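Local coordinates for protein RNase III inhibitor (Mycobacterium tuberculosis, PDB 5M3I) that is of unknown function but, as a macro domain protein, folds into a mixed beta sheet with helices packed on its faces, at residues 26-31 with 119-124; 68-73 with 86-91. All coordinates share one frame; numbering follows the deposited sequence.

Interaction 1 of 2, residues 26-31 with 119-124; sequences ALVNTV and ASVAVP
The carbonyl oxygen of Ala-26 is engaged by three groups. The amide of Ala-122 donates to Ala-26 O at 3.1 Å, the CA-H of Val-121 adds a close contact at 3.4 Å to the same oxygen, and the hydroxyl of Thr-24 supplies a further hydrogen bond from just upstream. The remaining backbone bonds across the pair follow parallel register: Ala-26 N donates to Ser-120 O, and Val-28 N to Ala-122 O at 2.9 Å. This last bond is the straightest of the three, with 164° at its hydrogen, and its donor lies almost on the extended C=O line. These strands, 26-31 and 120-123, are neighbours inside the mixed sheet of the macro domain, an alpha/beta/alpha sandwich, and their axes are twisted by 26°. Regular pairing stops at Pro-124, which has no N-H to offer to Val-28 O; its ring carbon CD sits 3.2 Å from that oxygen instead. The same ring turns across Val-28 at about a right angle, while its CG passes alongside the CG2 methyl of Thr-30. On the face bearing Ala-26 and Val-28, the CG2 methyls of Val-28 and Val-121 meet at 3.7 Å. Both methyls are placed by their first torsions: Val-28 CG2 stands anti to its own carbonyl carbon, whereas Val-121 has CG1 between the backbone N and the carbonyl carbon (chi1 62°), which leaves CG2 anti to the N. Val-123 CG2 approaches Val-28 CG2 more loosely, and helix 135-147 covers Val-121 and Val-123 through Phe-146. On the opposite face, Leu-27 CD2 rests 4.0 Å from Ala-122 CB, and the Leu-27 side chain also packs against Phe-45 of helix 40-48.

Interaction 2 of 2, residues 68-73 with 86-91; sequences GKMFVV and NFPTKK
One asparagine holds the carbonyl of Phe-71 twice, with its backbone and with its side chain. Asn-86 N donates to Phe-71 O at 3.0 Å and Asn-86 ND2 donates to the same oxygen at 3.1 Å, the two nitrogens arriving from opposite faces of the carbonyl plane. The side chain can fold back in this way because Asn-86 CG stands anti to its own carbonyl carbon, beside the backbone N (chi1 -66°), and the accepting oxygen lies close to the amide plane. Asn-86 OD1 is taken by Asn-29 ND2, a second bond that further fixes the rotation of the amide. Phe-71 N returns a nearly straight bond to Asn-86 O (3.0 Å, 168°), completing an antiparallel hydrogen-bonded pair. The Phe-71 ring and the amide run side by side in the same direction, with Asn-86 ND2 at the ring edge, 3.9 Å from Phe-71 CD2. Toward Lys-69, Pro-88 has no N-H to give; its CD comes to 3.3 Å from Lys-69 O instead. Just before strand 71-74, Met-70 makes a Met-aromatic contact with Phe-87. Bent at both chi2 and chi3, its chain carries Met-70 CE over one face of the Phe-87 ring, 3.9 Å from the centroid, in a CH-pi contact, while Met-70 SD lies obliquely, 3.6 Å from Phe-87 CD2. Met-70 CE also touches Pro-88 CD. The contact belongs to the beta hairpin of strands 71-74 and 83-88, at one end of the sheet's strand order: helix 50-61 packs on Phe-71 through Tyr-56 and Ala-59, helix 99-115 meets Met-70 through Leu-109 and accepts its backbone N-H at Asp-108, and strand 26-31 borders the inner strand of the hairpin.

In the fold
Both interactions lie in one sheet and follow one another across it, in the strand order 120-123, 26-31, 83-88, 71-74, with centres 11 Å apart. Strands 26-31 and 83-88 join them: Phe-87 N lies 2.7 Å from Asn-29 O and Thr-89 N 2.9 Å from Val-31 O, both probable hydrogen bonds, and the CG2 methyls of Thr-30 and Thr-89 pack at 3.6 Å. Along the chain, interaction 2 is nested within the loop that interaction 1 closes. The first pairing is parallel and buried near the centre of the chain; the second is antiparallel, only partly buried, and reaches 71-74, one of the two outermost strands.

Interaction 1 of 2, residues 26-31 with 119-124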
ATOM      1  N   ALA A  26      -6.343   7.187   3.814  1.00 51.10           N
ATOM      2  CA  ALA A  26      -5.975   5.822   3.431  1.00 51.12           C
ATOM      3  C   ALA A  26      -4.556   5.478   3.877  1.00 48.88           C
ATOM      4  O   ALA A  26      -3.691   6.347   3.979  1.00 47.95           O
ATOM      5  CB  ALA A  26      -6.095   5.634   1.931  1.00 51.65           C
ATOM      6  N   LEU A  27      -4.345   4.196   4.153  1.00 48.13           N
ATOM      7  CA  LEU A  27      -3.003   3.668   4.371  1.00 46.67           C
ATOM      8  C   LEU A  27      -2.747   2.609   3.341  1.00 46.60           C
ATOM      9  O   LEU A  27      -3.631   1.797   3.087  1.00 48.01           O
ATOM     10  CB  LEU A  27      -2.905   3.039   5.748  1.00 49.38           C
ATOM     11  CG  LEU A  27      -3.310   3.889   6.943  1.00 50.94           C
ATOM     12  CD1 LEU A  27      -3.213   3.040   8.199  1.00 55.33           C
ATOM     13  CD2 LEU A  27      -2.406   5.091   7.060  1.00 53.13           C
ATOM     14  N   VAL A  28      -1.545   2.599   2.764  1.00 45.80           N
ATOM     15  CA  VAL A  28      -1.109   1.514   1.894  1.00 44.22           C
ATOM     16  C   VAL A  28      -0.262   0.454   2.631  1.00 45.92           C
ATOM     17  O   VAL A  28       0.653   0.761   3.394  1.00 47.99           O
ATOM     18  CB  VAL A  28      -0.322   2.040   0.718  1.00 43.67           C
ATOM     19  CG1 VAL A  28       0.130   0.889  -0.180  1.00 44.08           C
ATOM     20  CG2 VAL A  28      -1.140   3.050  -0.066  1.00 42.47           C
ATOM     21  N   ASN A  29      -0.631  -0.796   2.429  1.00 47.28           N
ATOM     22  CA  ASN A  29       0.056  -1.951   2.952  1.00 49.26           C
ATOM     23  C   ASN A  29       0.689  -2.699   1.749  1.00 48.42           C
ATOM     24  O   ASN A  29       0.203  -2.575   0.634  1.00 50.64           O
ATOM     25  CB  ASN A  29      -0.966  -2.828   3.668  1.00 49.69           C
ATOM     26  CG  ASN A  29      -0.357  -4.041   4.354  1.00 49.51           C
ATOM     27  OD1 ASN A  29       0.836  -4.091   4.633  1.00 48.21           O
ATOM     28  ND2 ASN A  29      -1.187  -5.046   4.593  1.00 50.97           N
ATOM     29  N   THR A  30       1.806  -3.388   1.970  1.00 48.94           N
ATOM     30  CA  THR A  30       2.484  -4.165   0.927  1.00 49.83           C
ATOM     31  C   THR A  30       2.226  -5.616   1.222  1.00 51.66           C
ATOM     32  O   THR A  30       2.495  -6.075   2.348  1.00 52.14           O
ATOM     33  CB  THR A  30       4.014  -3.935   0.901  1.00 54.15           C
ATOM     34  OG1 THR A  30       4.565  -4.010   2.215  1.00 54.72           O
ATOM     35  CG2 THR A  30       4.296  -2.548   0.374  1.00 56.47           C
ATOM     36  N   VAL A  31       1.710  -6.333   0.231  1.00 50.79           N
ATOM     37  CA  VAL A  31       1.302  -7.717   0.424  1.00 50.49           C
ATOM     38  C   VAL A  31       1.782  -8.633  -0.687  1.00 52.28           C
ATOM     39  O   VAL A  31       2.192  -8.186  -1.765  1.00 48.90           O
ATOM     40  CB  VAL A  31      -0.237  -7.874   0.505  1.00 51.58           C
ATOM     41  CG1 VAL A  31      -0.774  -7.080   1.663  1.00 54.16           C
ATOM     42  CG2 VAL A  31      -0.933  -7.465  -0.785  1.00 51.07           C
ATOM     43  N   ALA A 119      -8.656  11.816  -0.257  1.00 55.47           N
ATOM     44  CA  ALA A 119      -7.955  13.122  -0.135  1.00 54.58           C
ATOM     45  C   ALA A 119      -6.480  12.990   0.323  1.00 56.13           C
ATOM     46  O   ALA A 119      -5.686  13.884   0.091  1.00 58.28           O
ATOM     47  CB  ALA A 119      -8.680  13.981   0.871  1.00 53.87           C
ATOM     48  N   SER A 120      -6.152  11.892   1.001  1.00 52.83           N
ATOM     49  CA  SER A 120      -4.848  11.744   1.562  1.00 53.66           C
ATOM     50  C   SER A 120      -4.511  10.263   1.720  1.00 51.36           C
ATOM     51  O   SER A 120      -5.378   9.468   2.082  1.00 54.16           O
ATOM     52  CB  SER A 120      -4.744  12.507   2.909  1.00 51.10           C
ATOM     53  OG  SER A 120      -5.423  11.828   3.934  1.00 51.92           O
ATOM     54  N   VAL A 121      -3.238   9.944   1.500  1.00 48.93           N
ATOM     55  CA  VAL A 121      -2.750   8.580   1.626  1.00 48.45           C
ATOM     56  C   VAL A 121      -1.301   8.532   2.162  1.00 45.08           C
ATOM     57  O   VAL A 121      -0.502   9.428   1.898  1.00 45.19           O
ATOM     58  CB  VAL A 121      -2.915   7.877   0.285  1.00 47.79           C
ATOM     59  CG1 VAL A 121      -2.097   8.556  -0.741  1.00 49.18           C
ATOM     60  CG2 VAL A 121      -2.512   6.428   0.388  1.00 49.28           C
ATOM     61  N   ALA A 122      -1.009   7.505   2.949  1.00 43.66           N
ATOM     62  CA  ALA A 122       0.344   7.248   3.472  1.00 43.93           C
ATOM     63  C   ALA A 122       0.839   6.019   2.784  1.00 45.05           C
ATOM     64  O   ALA A 122       0.131   4.981   2.753  1.00 43.50           O
ATOM     65  CB  ALA A 122       0.336   7.041   4.976  1.00 44.46           C
ATOM     66  N   VAL A 123       2.070   6.093   2.292  1.00 43.36           N
ATOM     67  CA  VAL A 123       2.652   5.030   1.479  1.00 45.66           C
ATOM     68  C   VAL A 123       4.012   4.571   2.059  1.00 45.79           C
ATOM     69  O   VAL A 123       4.846   5.414   2.362  1.00 48.66           O
ATOM     70  CB  VAL A 123       2.870   5.546   0.055  1.00 48.39           C
ATOM     71  CG1 VAL A 123       3.284   4.420  -0.823  1.00 50.17           C
ATOM     72  CG2 VAL A 123       1.581   6.187  -0.485  1.00 51.47           C
ATOM     73  N   PRO A 124       4.221   3.258   2.227  1.00 44.59           N
ATOM     74  CA  PRO A 124       5.487   2.718   2.683  1.00 47.15           C
ATOM     75  C   PRO A 124       6.440   2.532   1.535  1.00 48.92           C
ATOM     76  O   PRO A 124       6.052   2.722   0.391  1.00 49.93           O
ATOM     77  CB  PRO A 124       5.101   1.352   3.243  1.00 46.00           C
ATOM     78  CG  PRO A 124       3.959   0.952   2.393  1.00 45.94           C
ATOM     79  CD  PRO A 124       3.205   2.203   2.090  1.00 44.23           C
TER

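Interaction 2 of 2, residues 68-73 with 86-91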
ATOM      1  N   GLY A  68      -0.858  -5.865  -9.781  1.00 56.48           N
ATOM      2  CA  GLY A  68      -1.380  -4.808 -10.635  1.00 58.21           C
ATOM      3  C   GLY A  68      -2.779  -4.355 -10.245  1.00 59.04           C
ATOM      4  O   GLY A  68      -3.379  -3.539 -10.938  1.00 64.56           O
ATOM      5  N   LYS A  69      -3.289  -4.897  -9.158  1.00 57.33           N
ATOM      6  CA  LYS A  69      -4.633  -4.659  -8.702  1.00 59.48           C
ATOM      7  C   LYS A  69      -4.602  -4.479  -7.174  1.00 55.42           C
ATOM      8  O   LYS A  69      -4.164  -5.350  -6.454  1.00 50.71           O
ATOM      9  CB  LYS A  69      -5.493  -5.846  -9.125  1.00 67.09           C
ATOM     10  CG  LYS A  69      -6.920  -5.886  -8.611  1.00 75.91           C
ATOM     11  CD  LYS A  69      -7.728  -6.873  -9.483  1.00 86.90           C
ATOM     12  CE  LYS A  69      -8.717  -7.726  -8.694  1.00 91.38           C
ATOM     13  NZ  LYS A  69      -9.972  -6.973  -8.384  1.00 95.01           N
ATOM     14  N   MET A  70      -5.066  -3.333  -6.707  1.00 52.65           N
ATOM     15  CA  MET A  70      -5.204  -3.113  -5.306  1.00 51.15           C
ATOM     16  C   MET A  70      -6.304  -4.010  -4.745  1.00 54.01           C
ATOM     17  O   MET A  70      -7.341  -4.196  -5.402  1.00 58.05           O
ATOM     18  CB  MET A  70      -5.533  -1.627  -5.039  1.00 49.63           C
ATOM     19  CG  MET A  70      -4.493  -0.590  -5.513  1.00 49.40           C
ATOM     20  SD  MET A  70      -2.799  -0.839  -4.899  1.00 50.92           S
ATOM     21  CE  MET A  70      -2.125  -1.883  -6.207  1.00 51.05           C
ATOM     22  N   PHE A  71      -6.102  -4.513  -3.529  1.00 51.19           N
ATOM     23  CA  PHE A  71      -7.170  -5.082  -2.749  1.00 52.74           C
ATOM     24  C   PHE A  71      -7.565  -4.135  -1.611  1.00 54.32           C
ATOM     25  O   PHE A  71      -6.805  -3.956  -0.646  1.00 52.53           O
ATOM     26  CB  PHE A  71      -6.762  -6.439  -2.226  1.00 54.49           C
ATOM     27  CG  PHE A  71      -7.848  -7.148  -1.488  1.00 56.46           C
ATOM     28  CD1 PHE A  71      -8.950  -7.659  -2.183  1.00 57.43           C
ATOM     29  CD2 PHE A  71      -7.801  -7.261  -0.119  1.00 58.98           C
ATOM     30  CE1 PHE A  71      -9.988  -8.279  -1.505  1.00 62.08           C
ATOM     31  CE2 PHE A  71      -8.842  -7.881   0.575  1.00 64.34           C
ATOM     32  CZ  PHE A  71      -9.932  -8.399  -0.116  1.00 63.50           C
ATOM     33  N   VAL A  72      -8.735  -3.499  -1.725  1.00 53.31           N
ATOM     34  CA  VAL A  72      -9.090  -2.384  -0.851  1.00 55.20           C
ATOM     35  C   VAL A  72     -10.124  -2.817   0.169  1.00 56.93           C
ATOM     36  O   VAL A  72     -11.094  -3.446  -0.195  1.00 64.07           O
ATOM     37  CB  VAL A  72      -9.653  -1.197  -1.669  1.00 57.48           C
ATOM     38  CG1 VAL A  72      -9.905   0.013  -0.779  1.00 57.38           C
ATOM     39  CG2 VAL A  72      -8.659  -0.798  -2.758  1.00 57.24           C
ATOM     40  N   VAL A  73      -9.950  -2.427   1.413  1.00 58.32           N
ATOM     41  CA  VAL A  73     -10.911  -2.715   2.469  1.00 63.15           C
ATOM     42  C   VAL A  73     -11.210  -1.431   3.268  1.00 63.25           C
ATOM     43  O   VAL A  73     -10.309  -0.642   3.549  1.00 59.16           O
ATOM     44  CB  VAL A  73     -10.356  -3.806   3.420  1.00 64.95           C
ATOM     45  CG1 VAL A  73     -11.412  -4.205   4.430  1.00 72.26           C
ATOM     46  CG2 VAL A  73      -9.924  -5.080   2.675  1.00 66.62           C
ATOM     47  N   ASN A  86      -4.277  -2.535   0.046  1.00 50.49           N
ATOM     48  CA  ASN A  86      -3.265  -3.572   0.042  1.00 48.88           C
ATOM     49  C   ASN A  86      -2.687  -3.656  -1.344  1.00 45.46           C
ATOM     50  O   ASN A  86      -3.362  -4.045  -2.279  1.00 46.29           O
ATOM     51  CB  ASN A  86      -3.862  -4.899   0.453  1.00 52.48           C
ATOM     52  CG  ASN A  86      -4.335  -4.886   1.893  1.00 55.47           C
ATOM     53  OD1 ASN A  86      -3.529  -4.979   2.816  1.00 55.47           O
ATOM     54  ND2 ASN A  86      -5.654  -4.819   2.097  1.00 55.00           N
ATOM     55  N   PHE A  87      -1.418  -3.287  -1.461  1.00 44.31           N
ATOM     56  CA  PHE A  87      -0.696  -3.179  -2.746  1.00 44.09           C
ATOM     57  C   PHE A  87       0.167  -4.423  -2.896  1.00 47.61           C
ATOM     58  O   PHE A  87       1.087  -4.634  -2.107  1.00 46.12           O
ATOM     59  CB  PHE A  87       0.179  -1.935  -2.640  1.00 46.01           C
ATOM     60  CG  PHE A  87       0.848  -1.514  -3.879  1.00 44.87           C
ATOM     61  CD1 PHE A  87       1.669  -2.385  -4.573  1.00 47.66           C
ATOM     62  CD2 PHE A  87       0.678  -0.240  -4.346  1.00 44.12           C
ATOM     63  CE1 PHE A  87       2.283  -1.981  -5.718  1.00 47.48           C
ATOM     64  CE2 PHE A  87       1.247   0.155  -5.524  1.00 46.18           C
ATOM     65  CZ  PHE A  87       2.098  -0.711  -6.186  1.00 46.44           C
ATOM     66  N   PRO A  88      -0.129  -5.289  -3.902  1.00 49.84           N
ATOM     67  CA  PRO A  88       0.729  -6.492  -4.051  1.00 48.09           C
ATOM     68  C   PRO A  88       2.089  -6.165  -4.602  1.00 45.62           C
ATOM     69  O   PRO A  88       2.192  -5.637  -5.671  1.00 46.26           O
ATOM     70  CB  PRO A  88      -0.077  -7.379  -5.022  1.00 48.89           C
ATOM     71  CG  PRO A  88      -1.518  -6.921  -4.807  1.00 48.07           C
ATOM     72  CD  PRO A  88      -1.354  -5.425  -4.724  1.00 48.17           C
ATOM     73  N   THR A  89       3.123  -6.460  -3.833  1.00 46.82           N
ATOM     74  CA  THR A  89       4.487  -6.221  -4.236  1.00 47.93           C
ATOM     75  C   THR A  89       5.163  -7.552  -4.605  1.00 51.93           C
ATOM     76  O   THR A  89       6.279  -7.537  -5.100  1.00 51.95           O
ATOM     77  CB  THR A  89       5.283  -5.552  -3.105  1.00 48.52           C
ATOM     78  OG1 THR A  89       5.174  -6.342  -1.908  1.00 51.46           O
ATOM     79  CG2 THR A  89       4.753  -4.210  -2.837  1.00 47.85           C
ATOM     80  N   LYS A  90       4.496  -8.669  -4.332  1.00 53.05           N
ATOM     81  CA  LYS A  90       5.026 -10.006  -4.587  1.00 57.79           C
ATOM     82  C   LYS A  90       3.889 -10.954  -4.904  1.00 58.95           C
ATOM     83  O   LYS A  90       2.716 -10.743  -4.437  1.00 56.75           O
ATOM     84  CB  LYS A  90       5.656 -10.587  -3.310  1.00 60.43           C
ATOM     85  CG  LYS A  90       6.905  -9.939  -2.831  1.00 65.39           C
ATOM     86  CD  LYS A  90       7.314 -10.577  -1.507  1.00 69.65           C
ATOM     87  CE  LYS A  90       8.689 -10.118  -1.045  1.00 74.36           C
ATOM     88  NZ  LYS A  90       9.497 -11.291  -0.610  1.00 80.05           N
ATOM     89  N   LYS A  91       4.253 -12.033  -5.592  1.00 58.98           N
ATOM     90  CA  LYS A  91       3.363 -13.160  -5.819  1.00 64.20           C
ATOM     91  C   LYS A  91       3.417 -14.049  -4.585  1.00 67.39           C
ATOM     92  O   LYS A  91       2.603 -13.851  -3.650  1.00 65.67           O
ATOM     93  CB  LYS A  91       3.721 -13.860  -7.121  1.00 71.05           C
ATOM     94  CG  LYS A  91       3.300 -13.037  -8.328  1.00 78.74           C
ATOM     95  CD  LYS A  91       3.714 -13.631  -9.683  1.00 84.47           C
ATOM     96  CE  LYS A  91       3.171 -12.751 -10.811  1.00 87.85           C
ATOM     97  NZ  LYS A  91       3.732 -13.077 -12.147  1.00 91.27           N
TER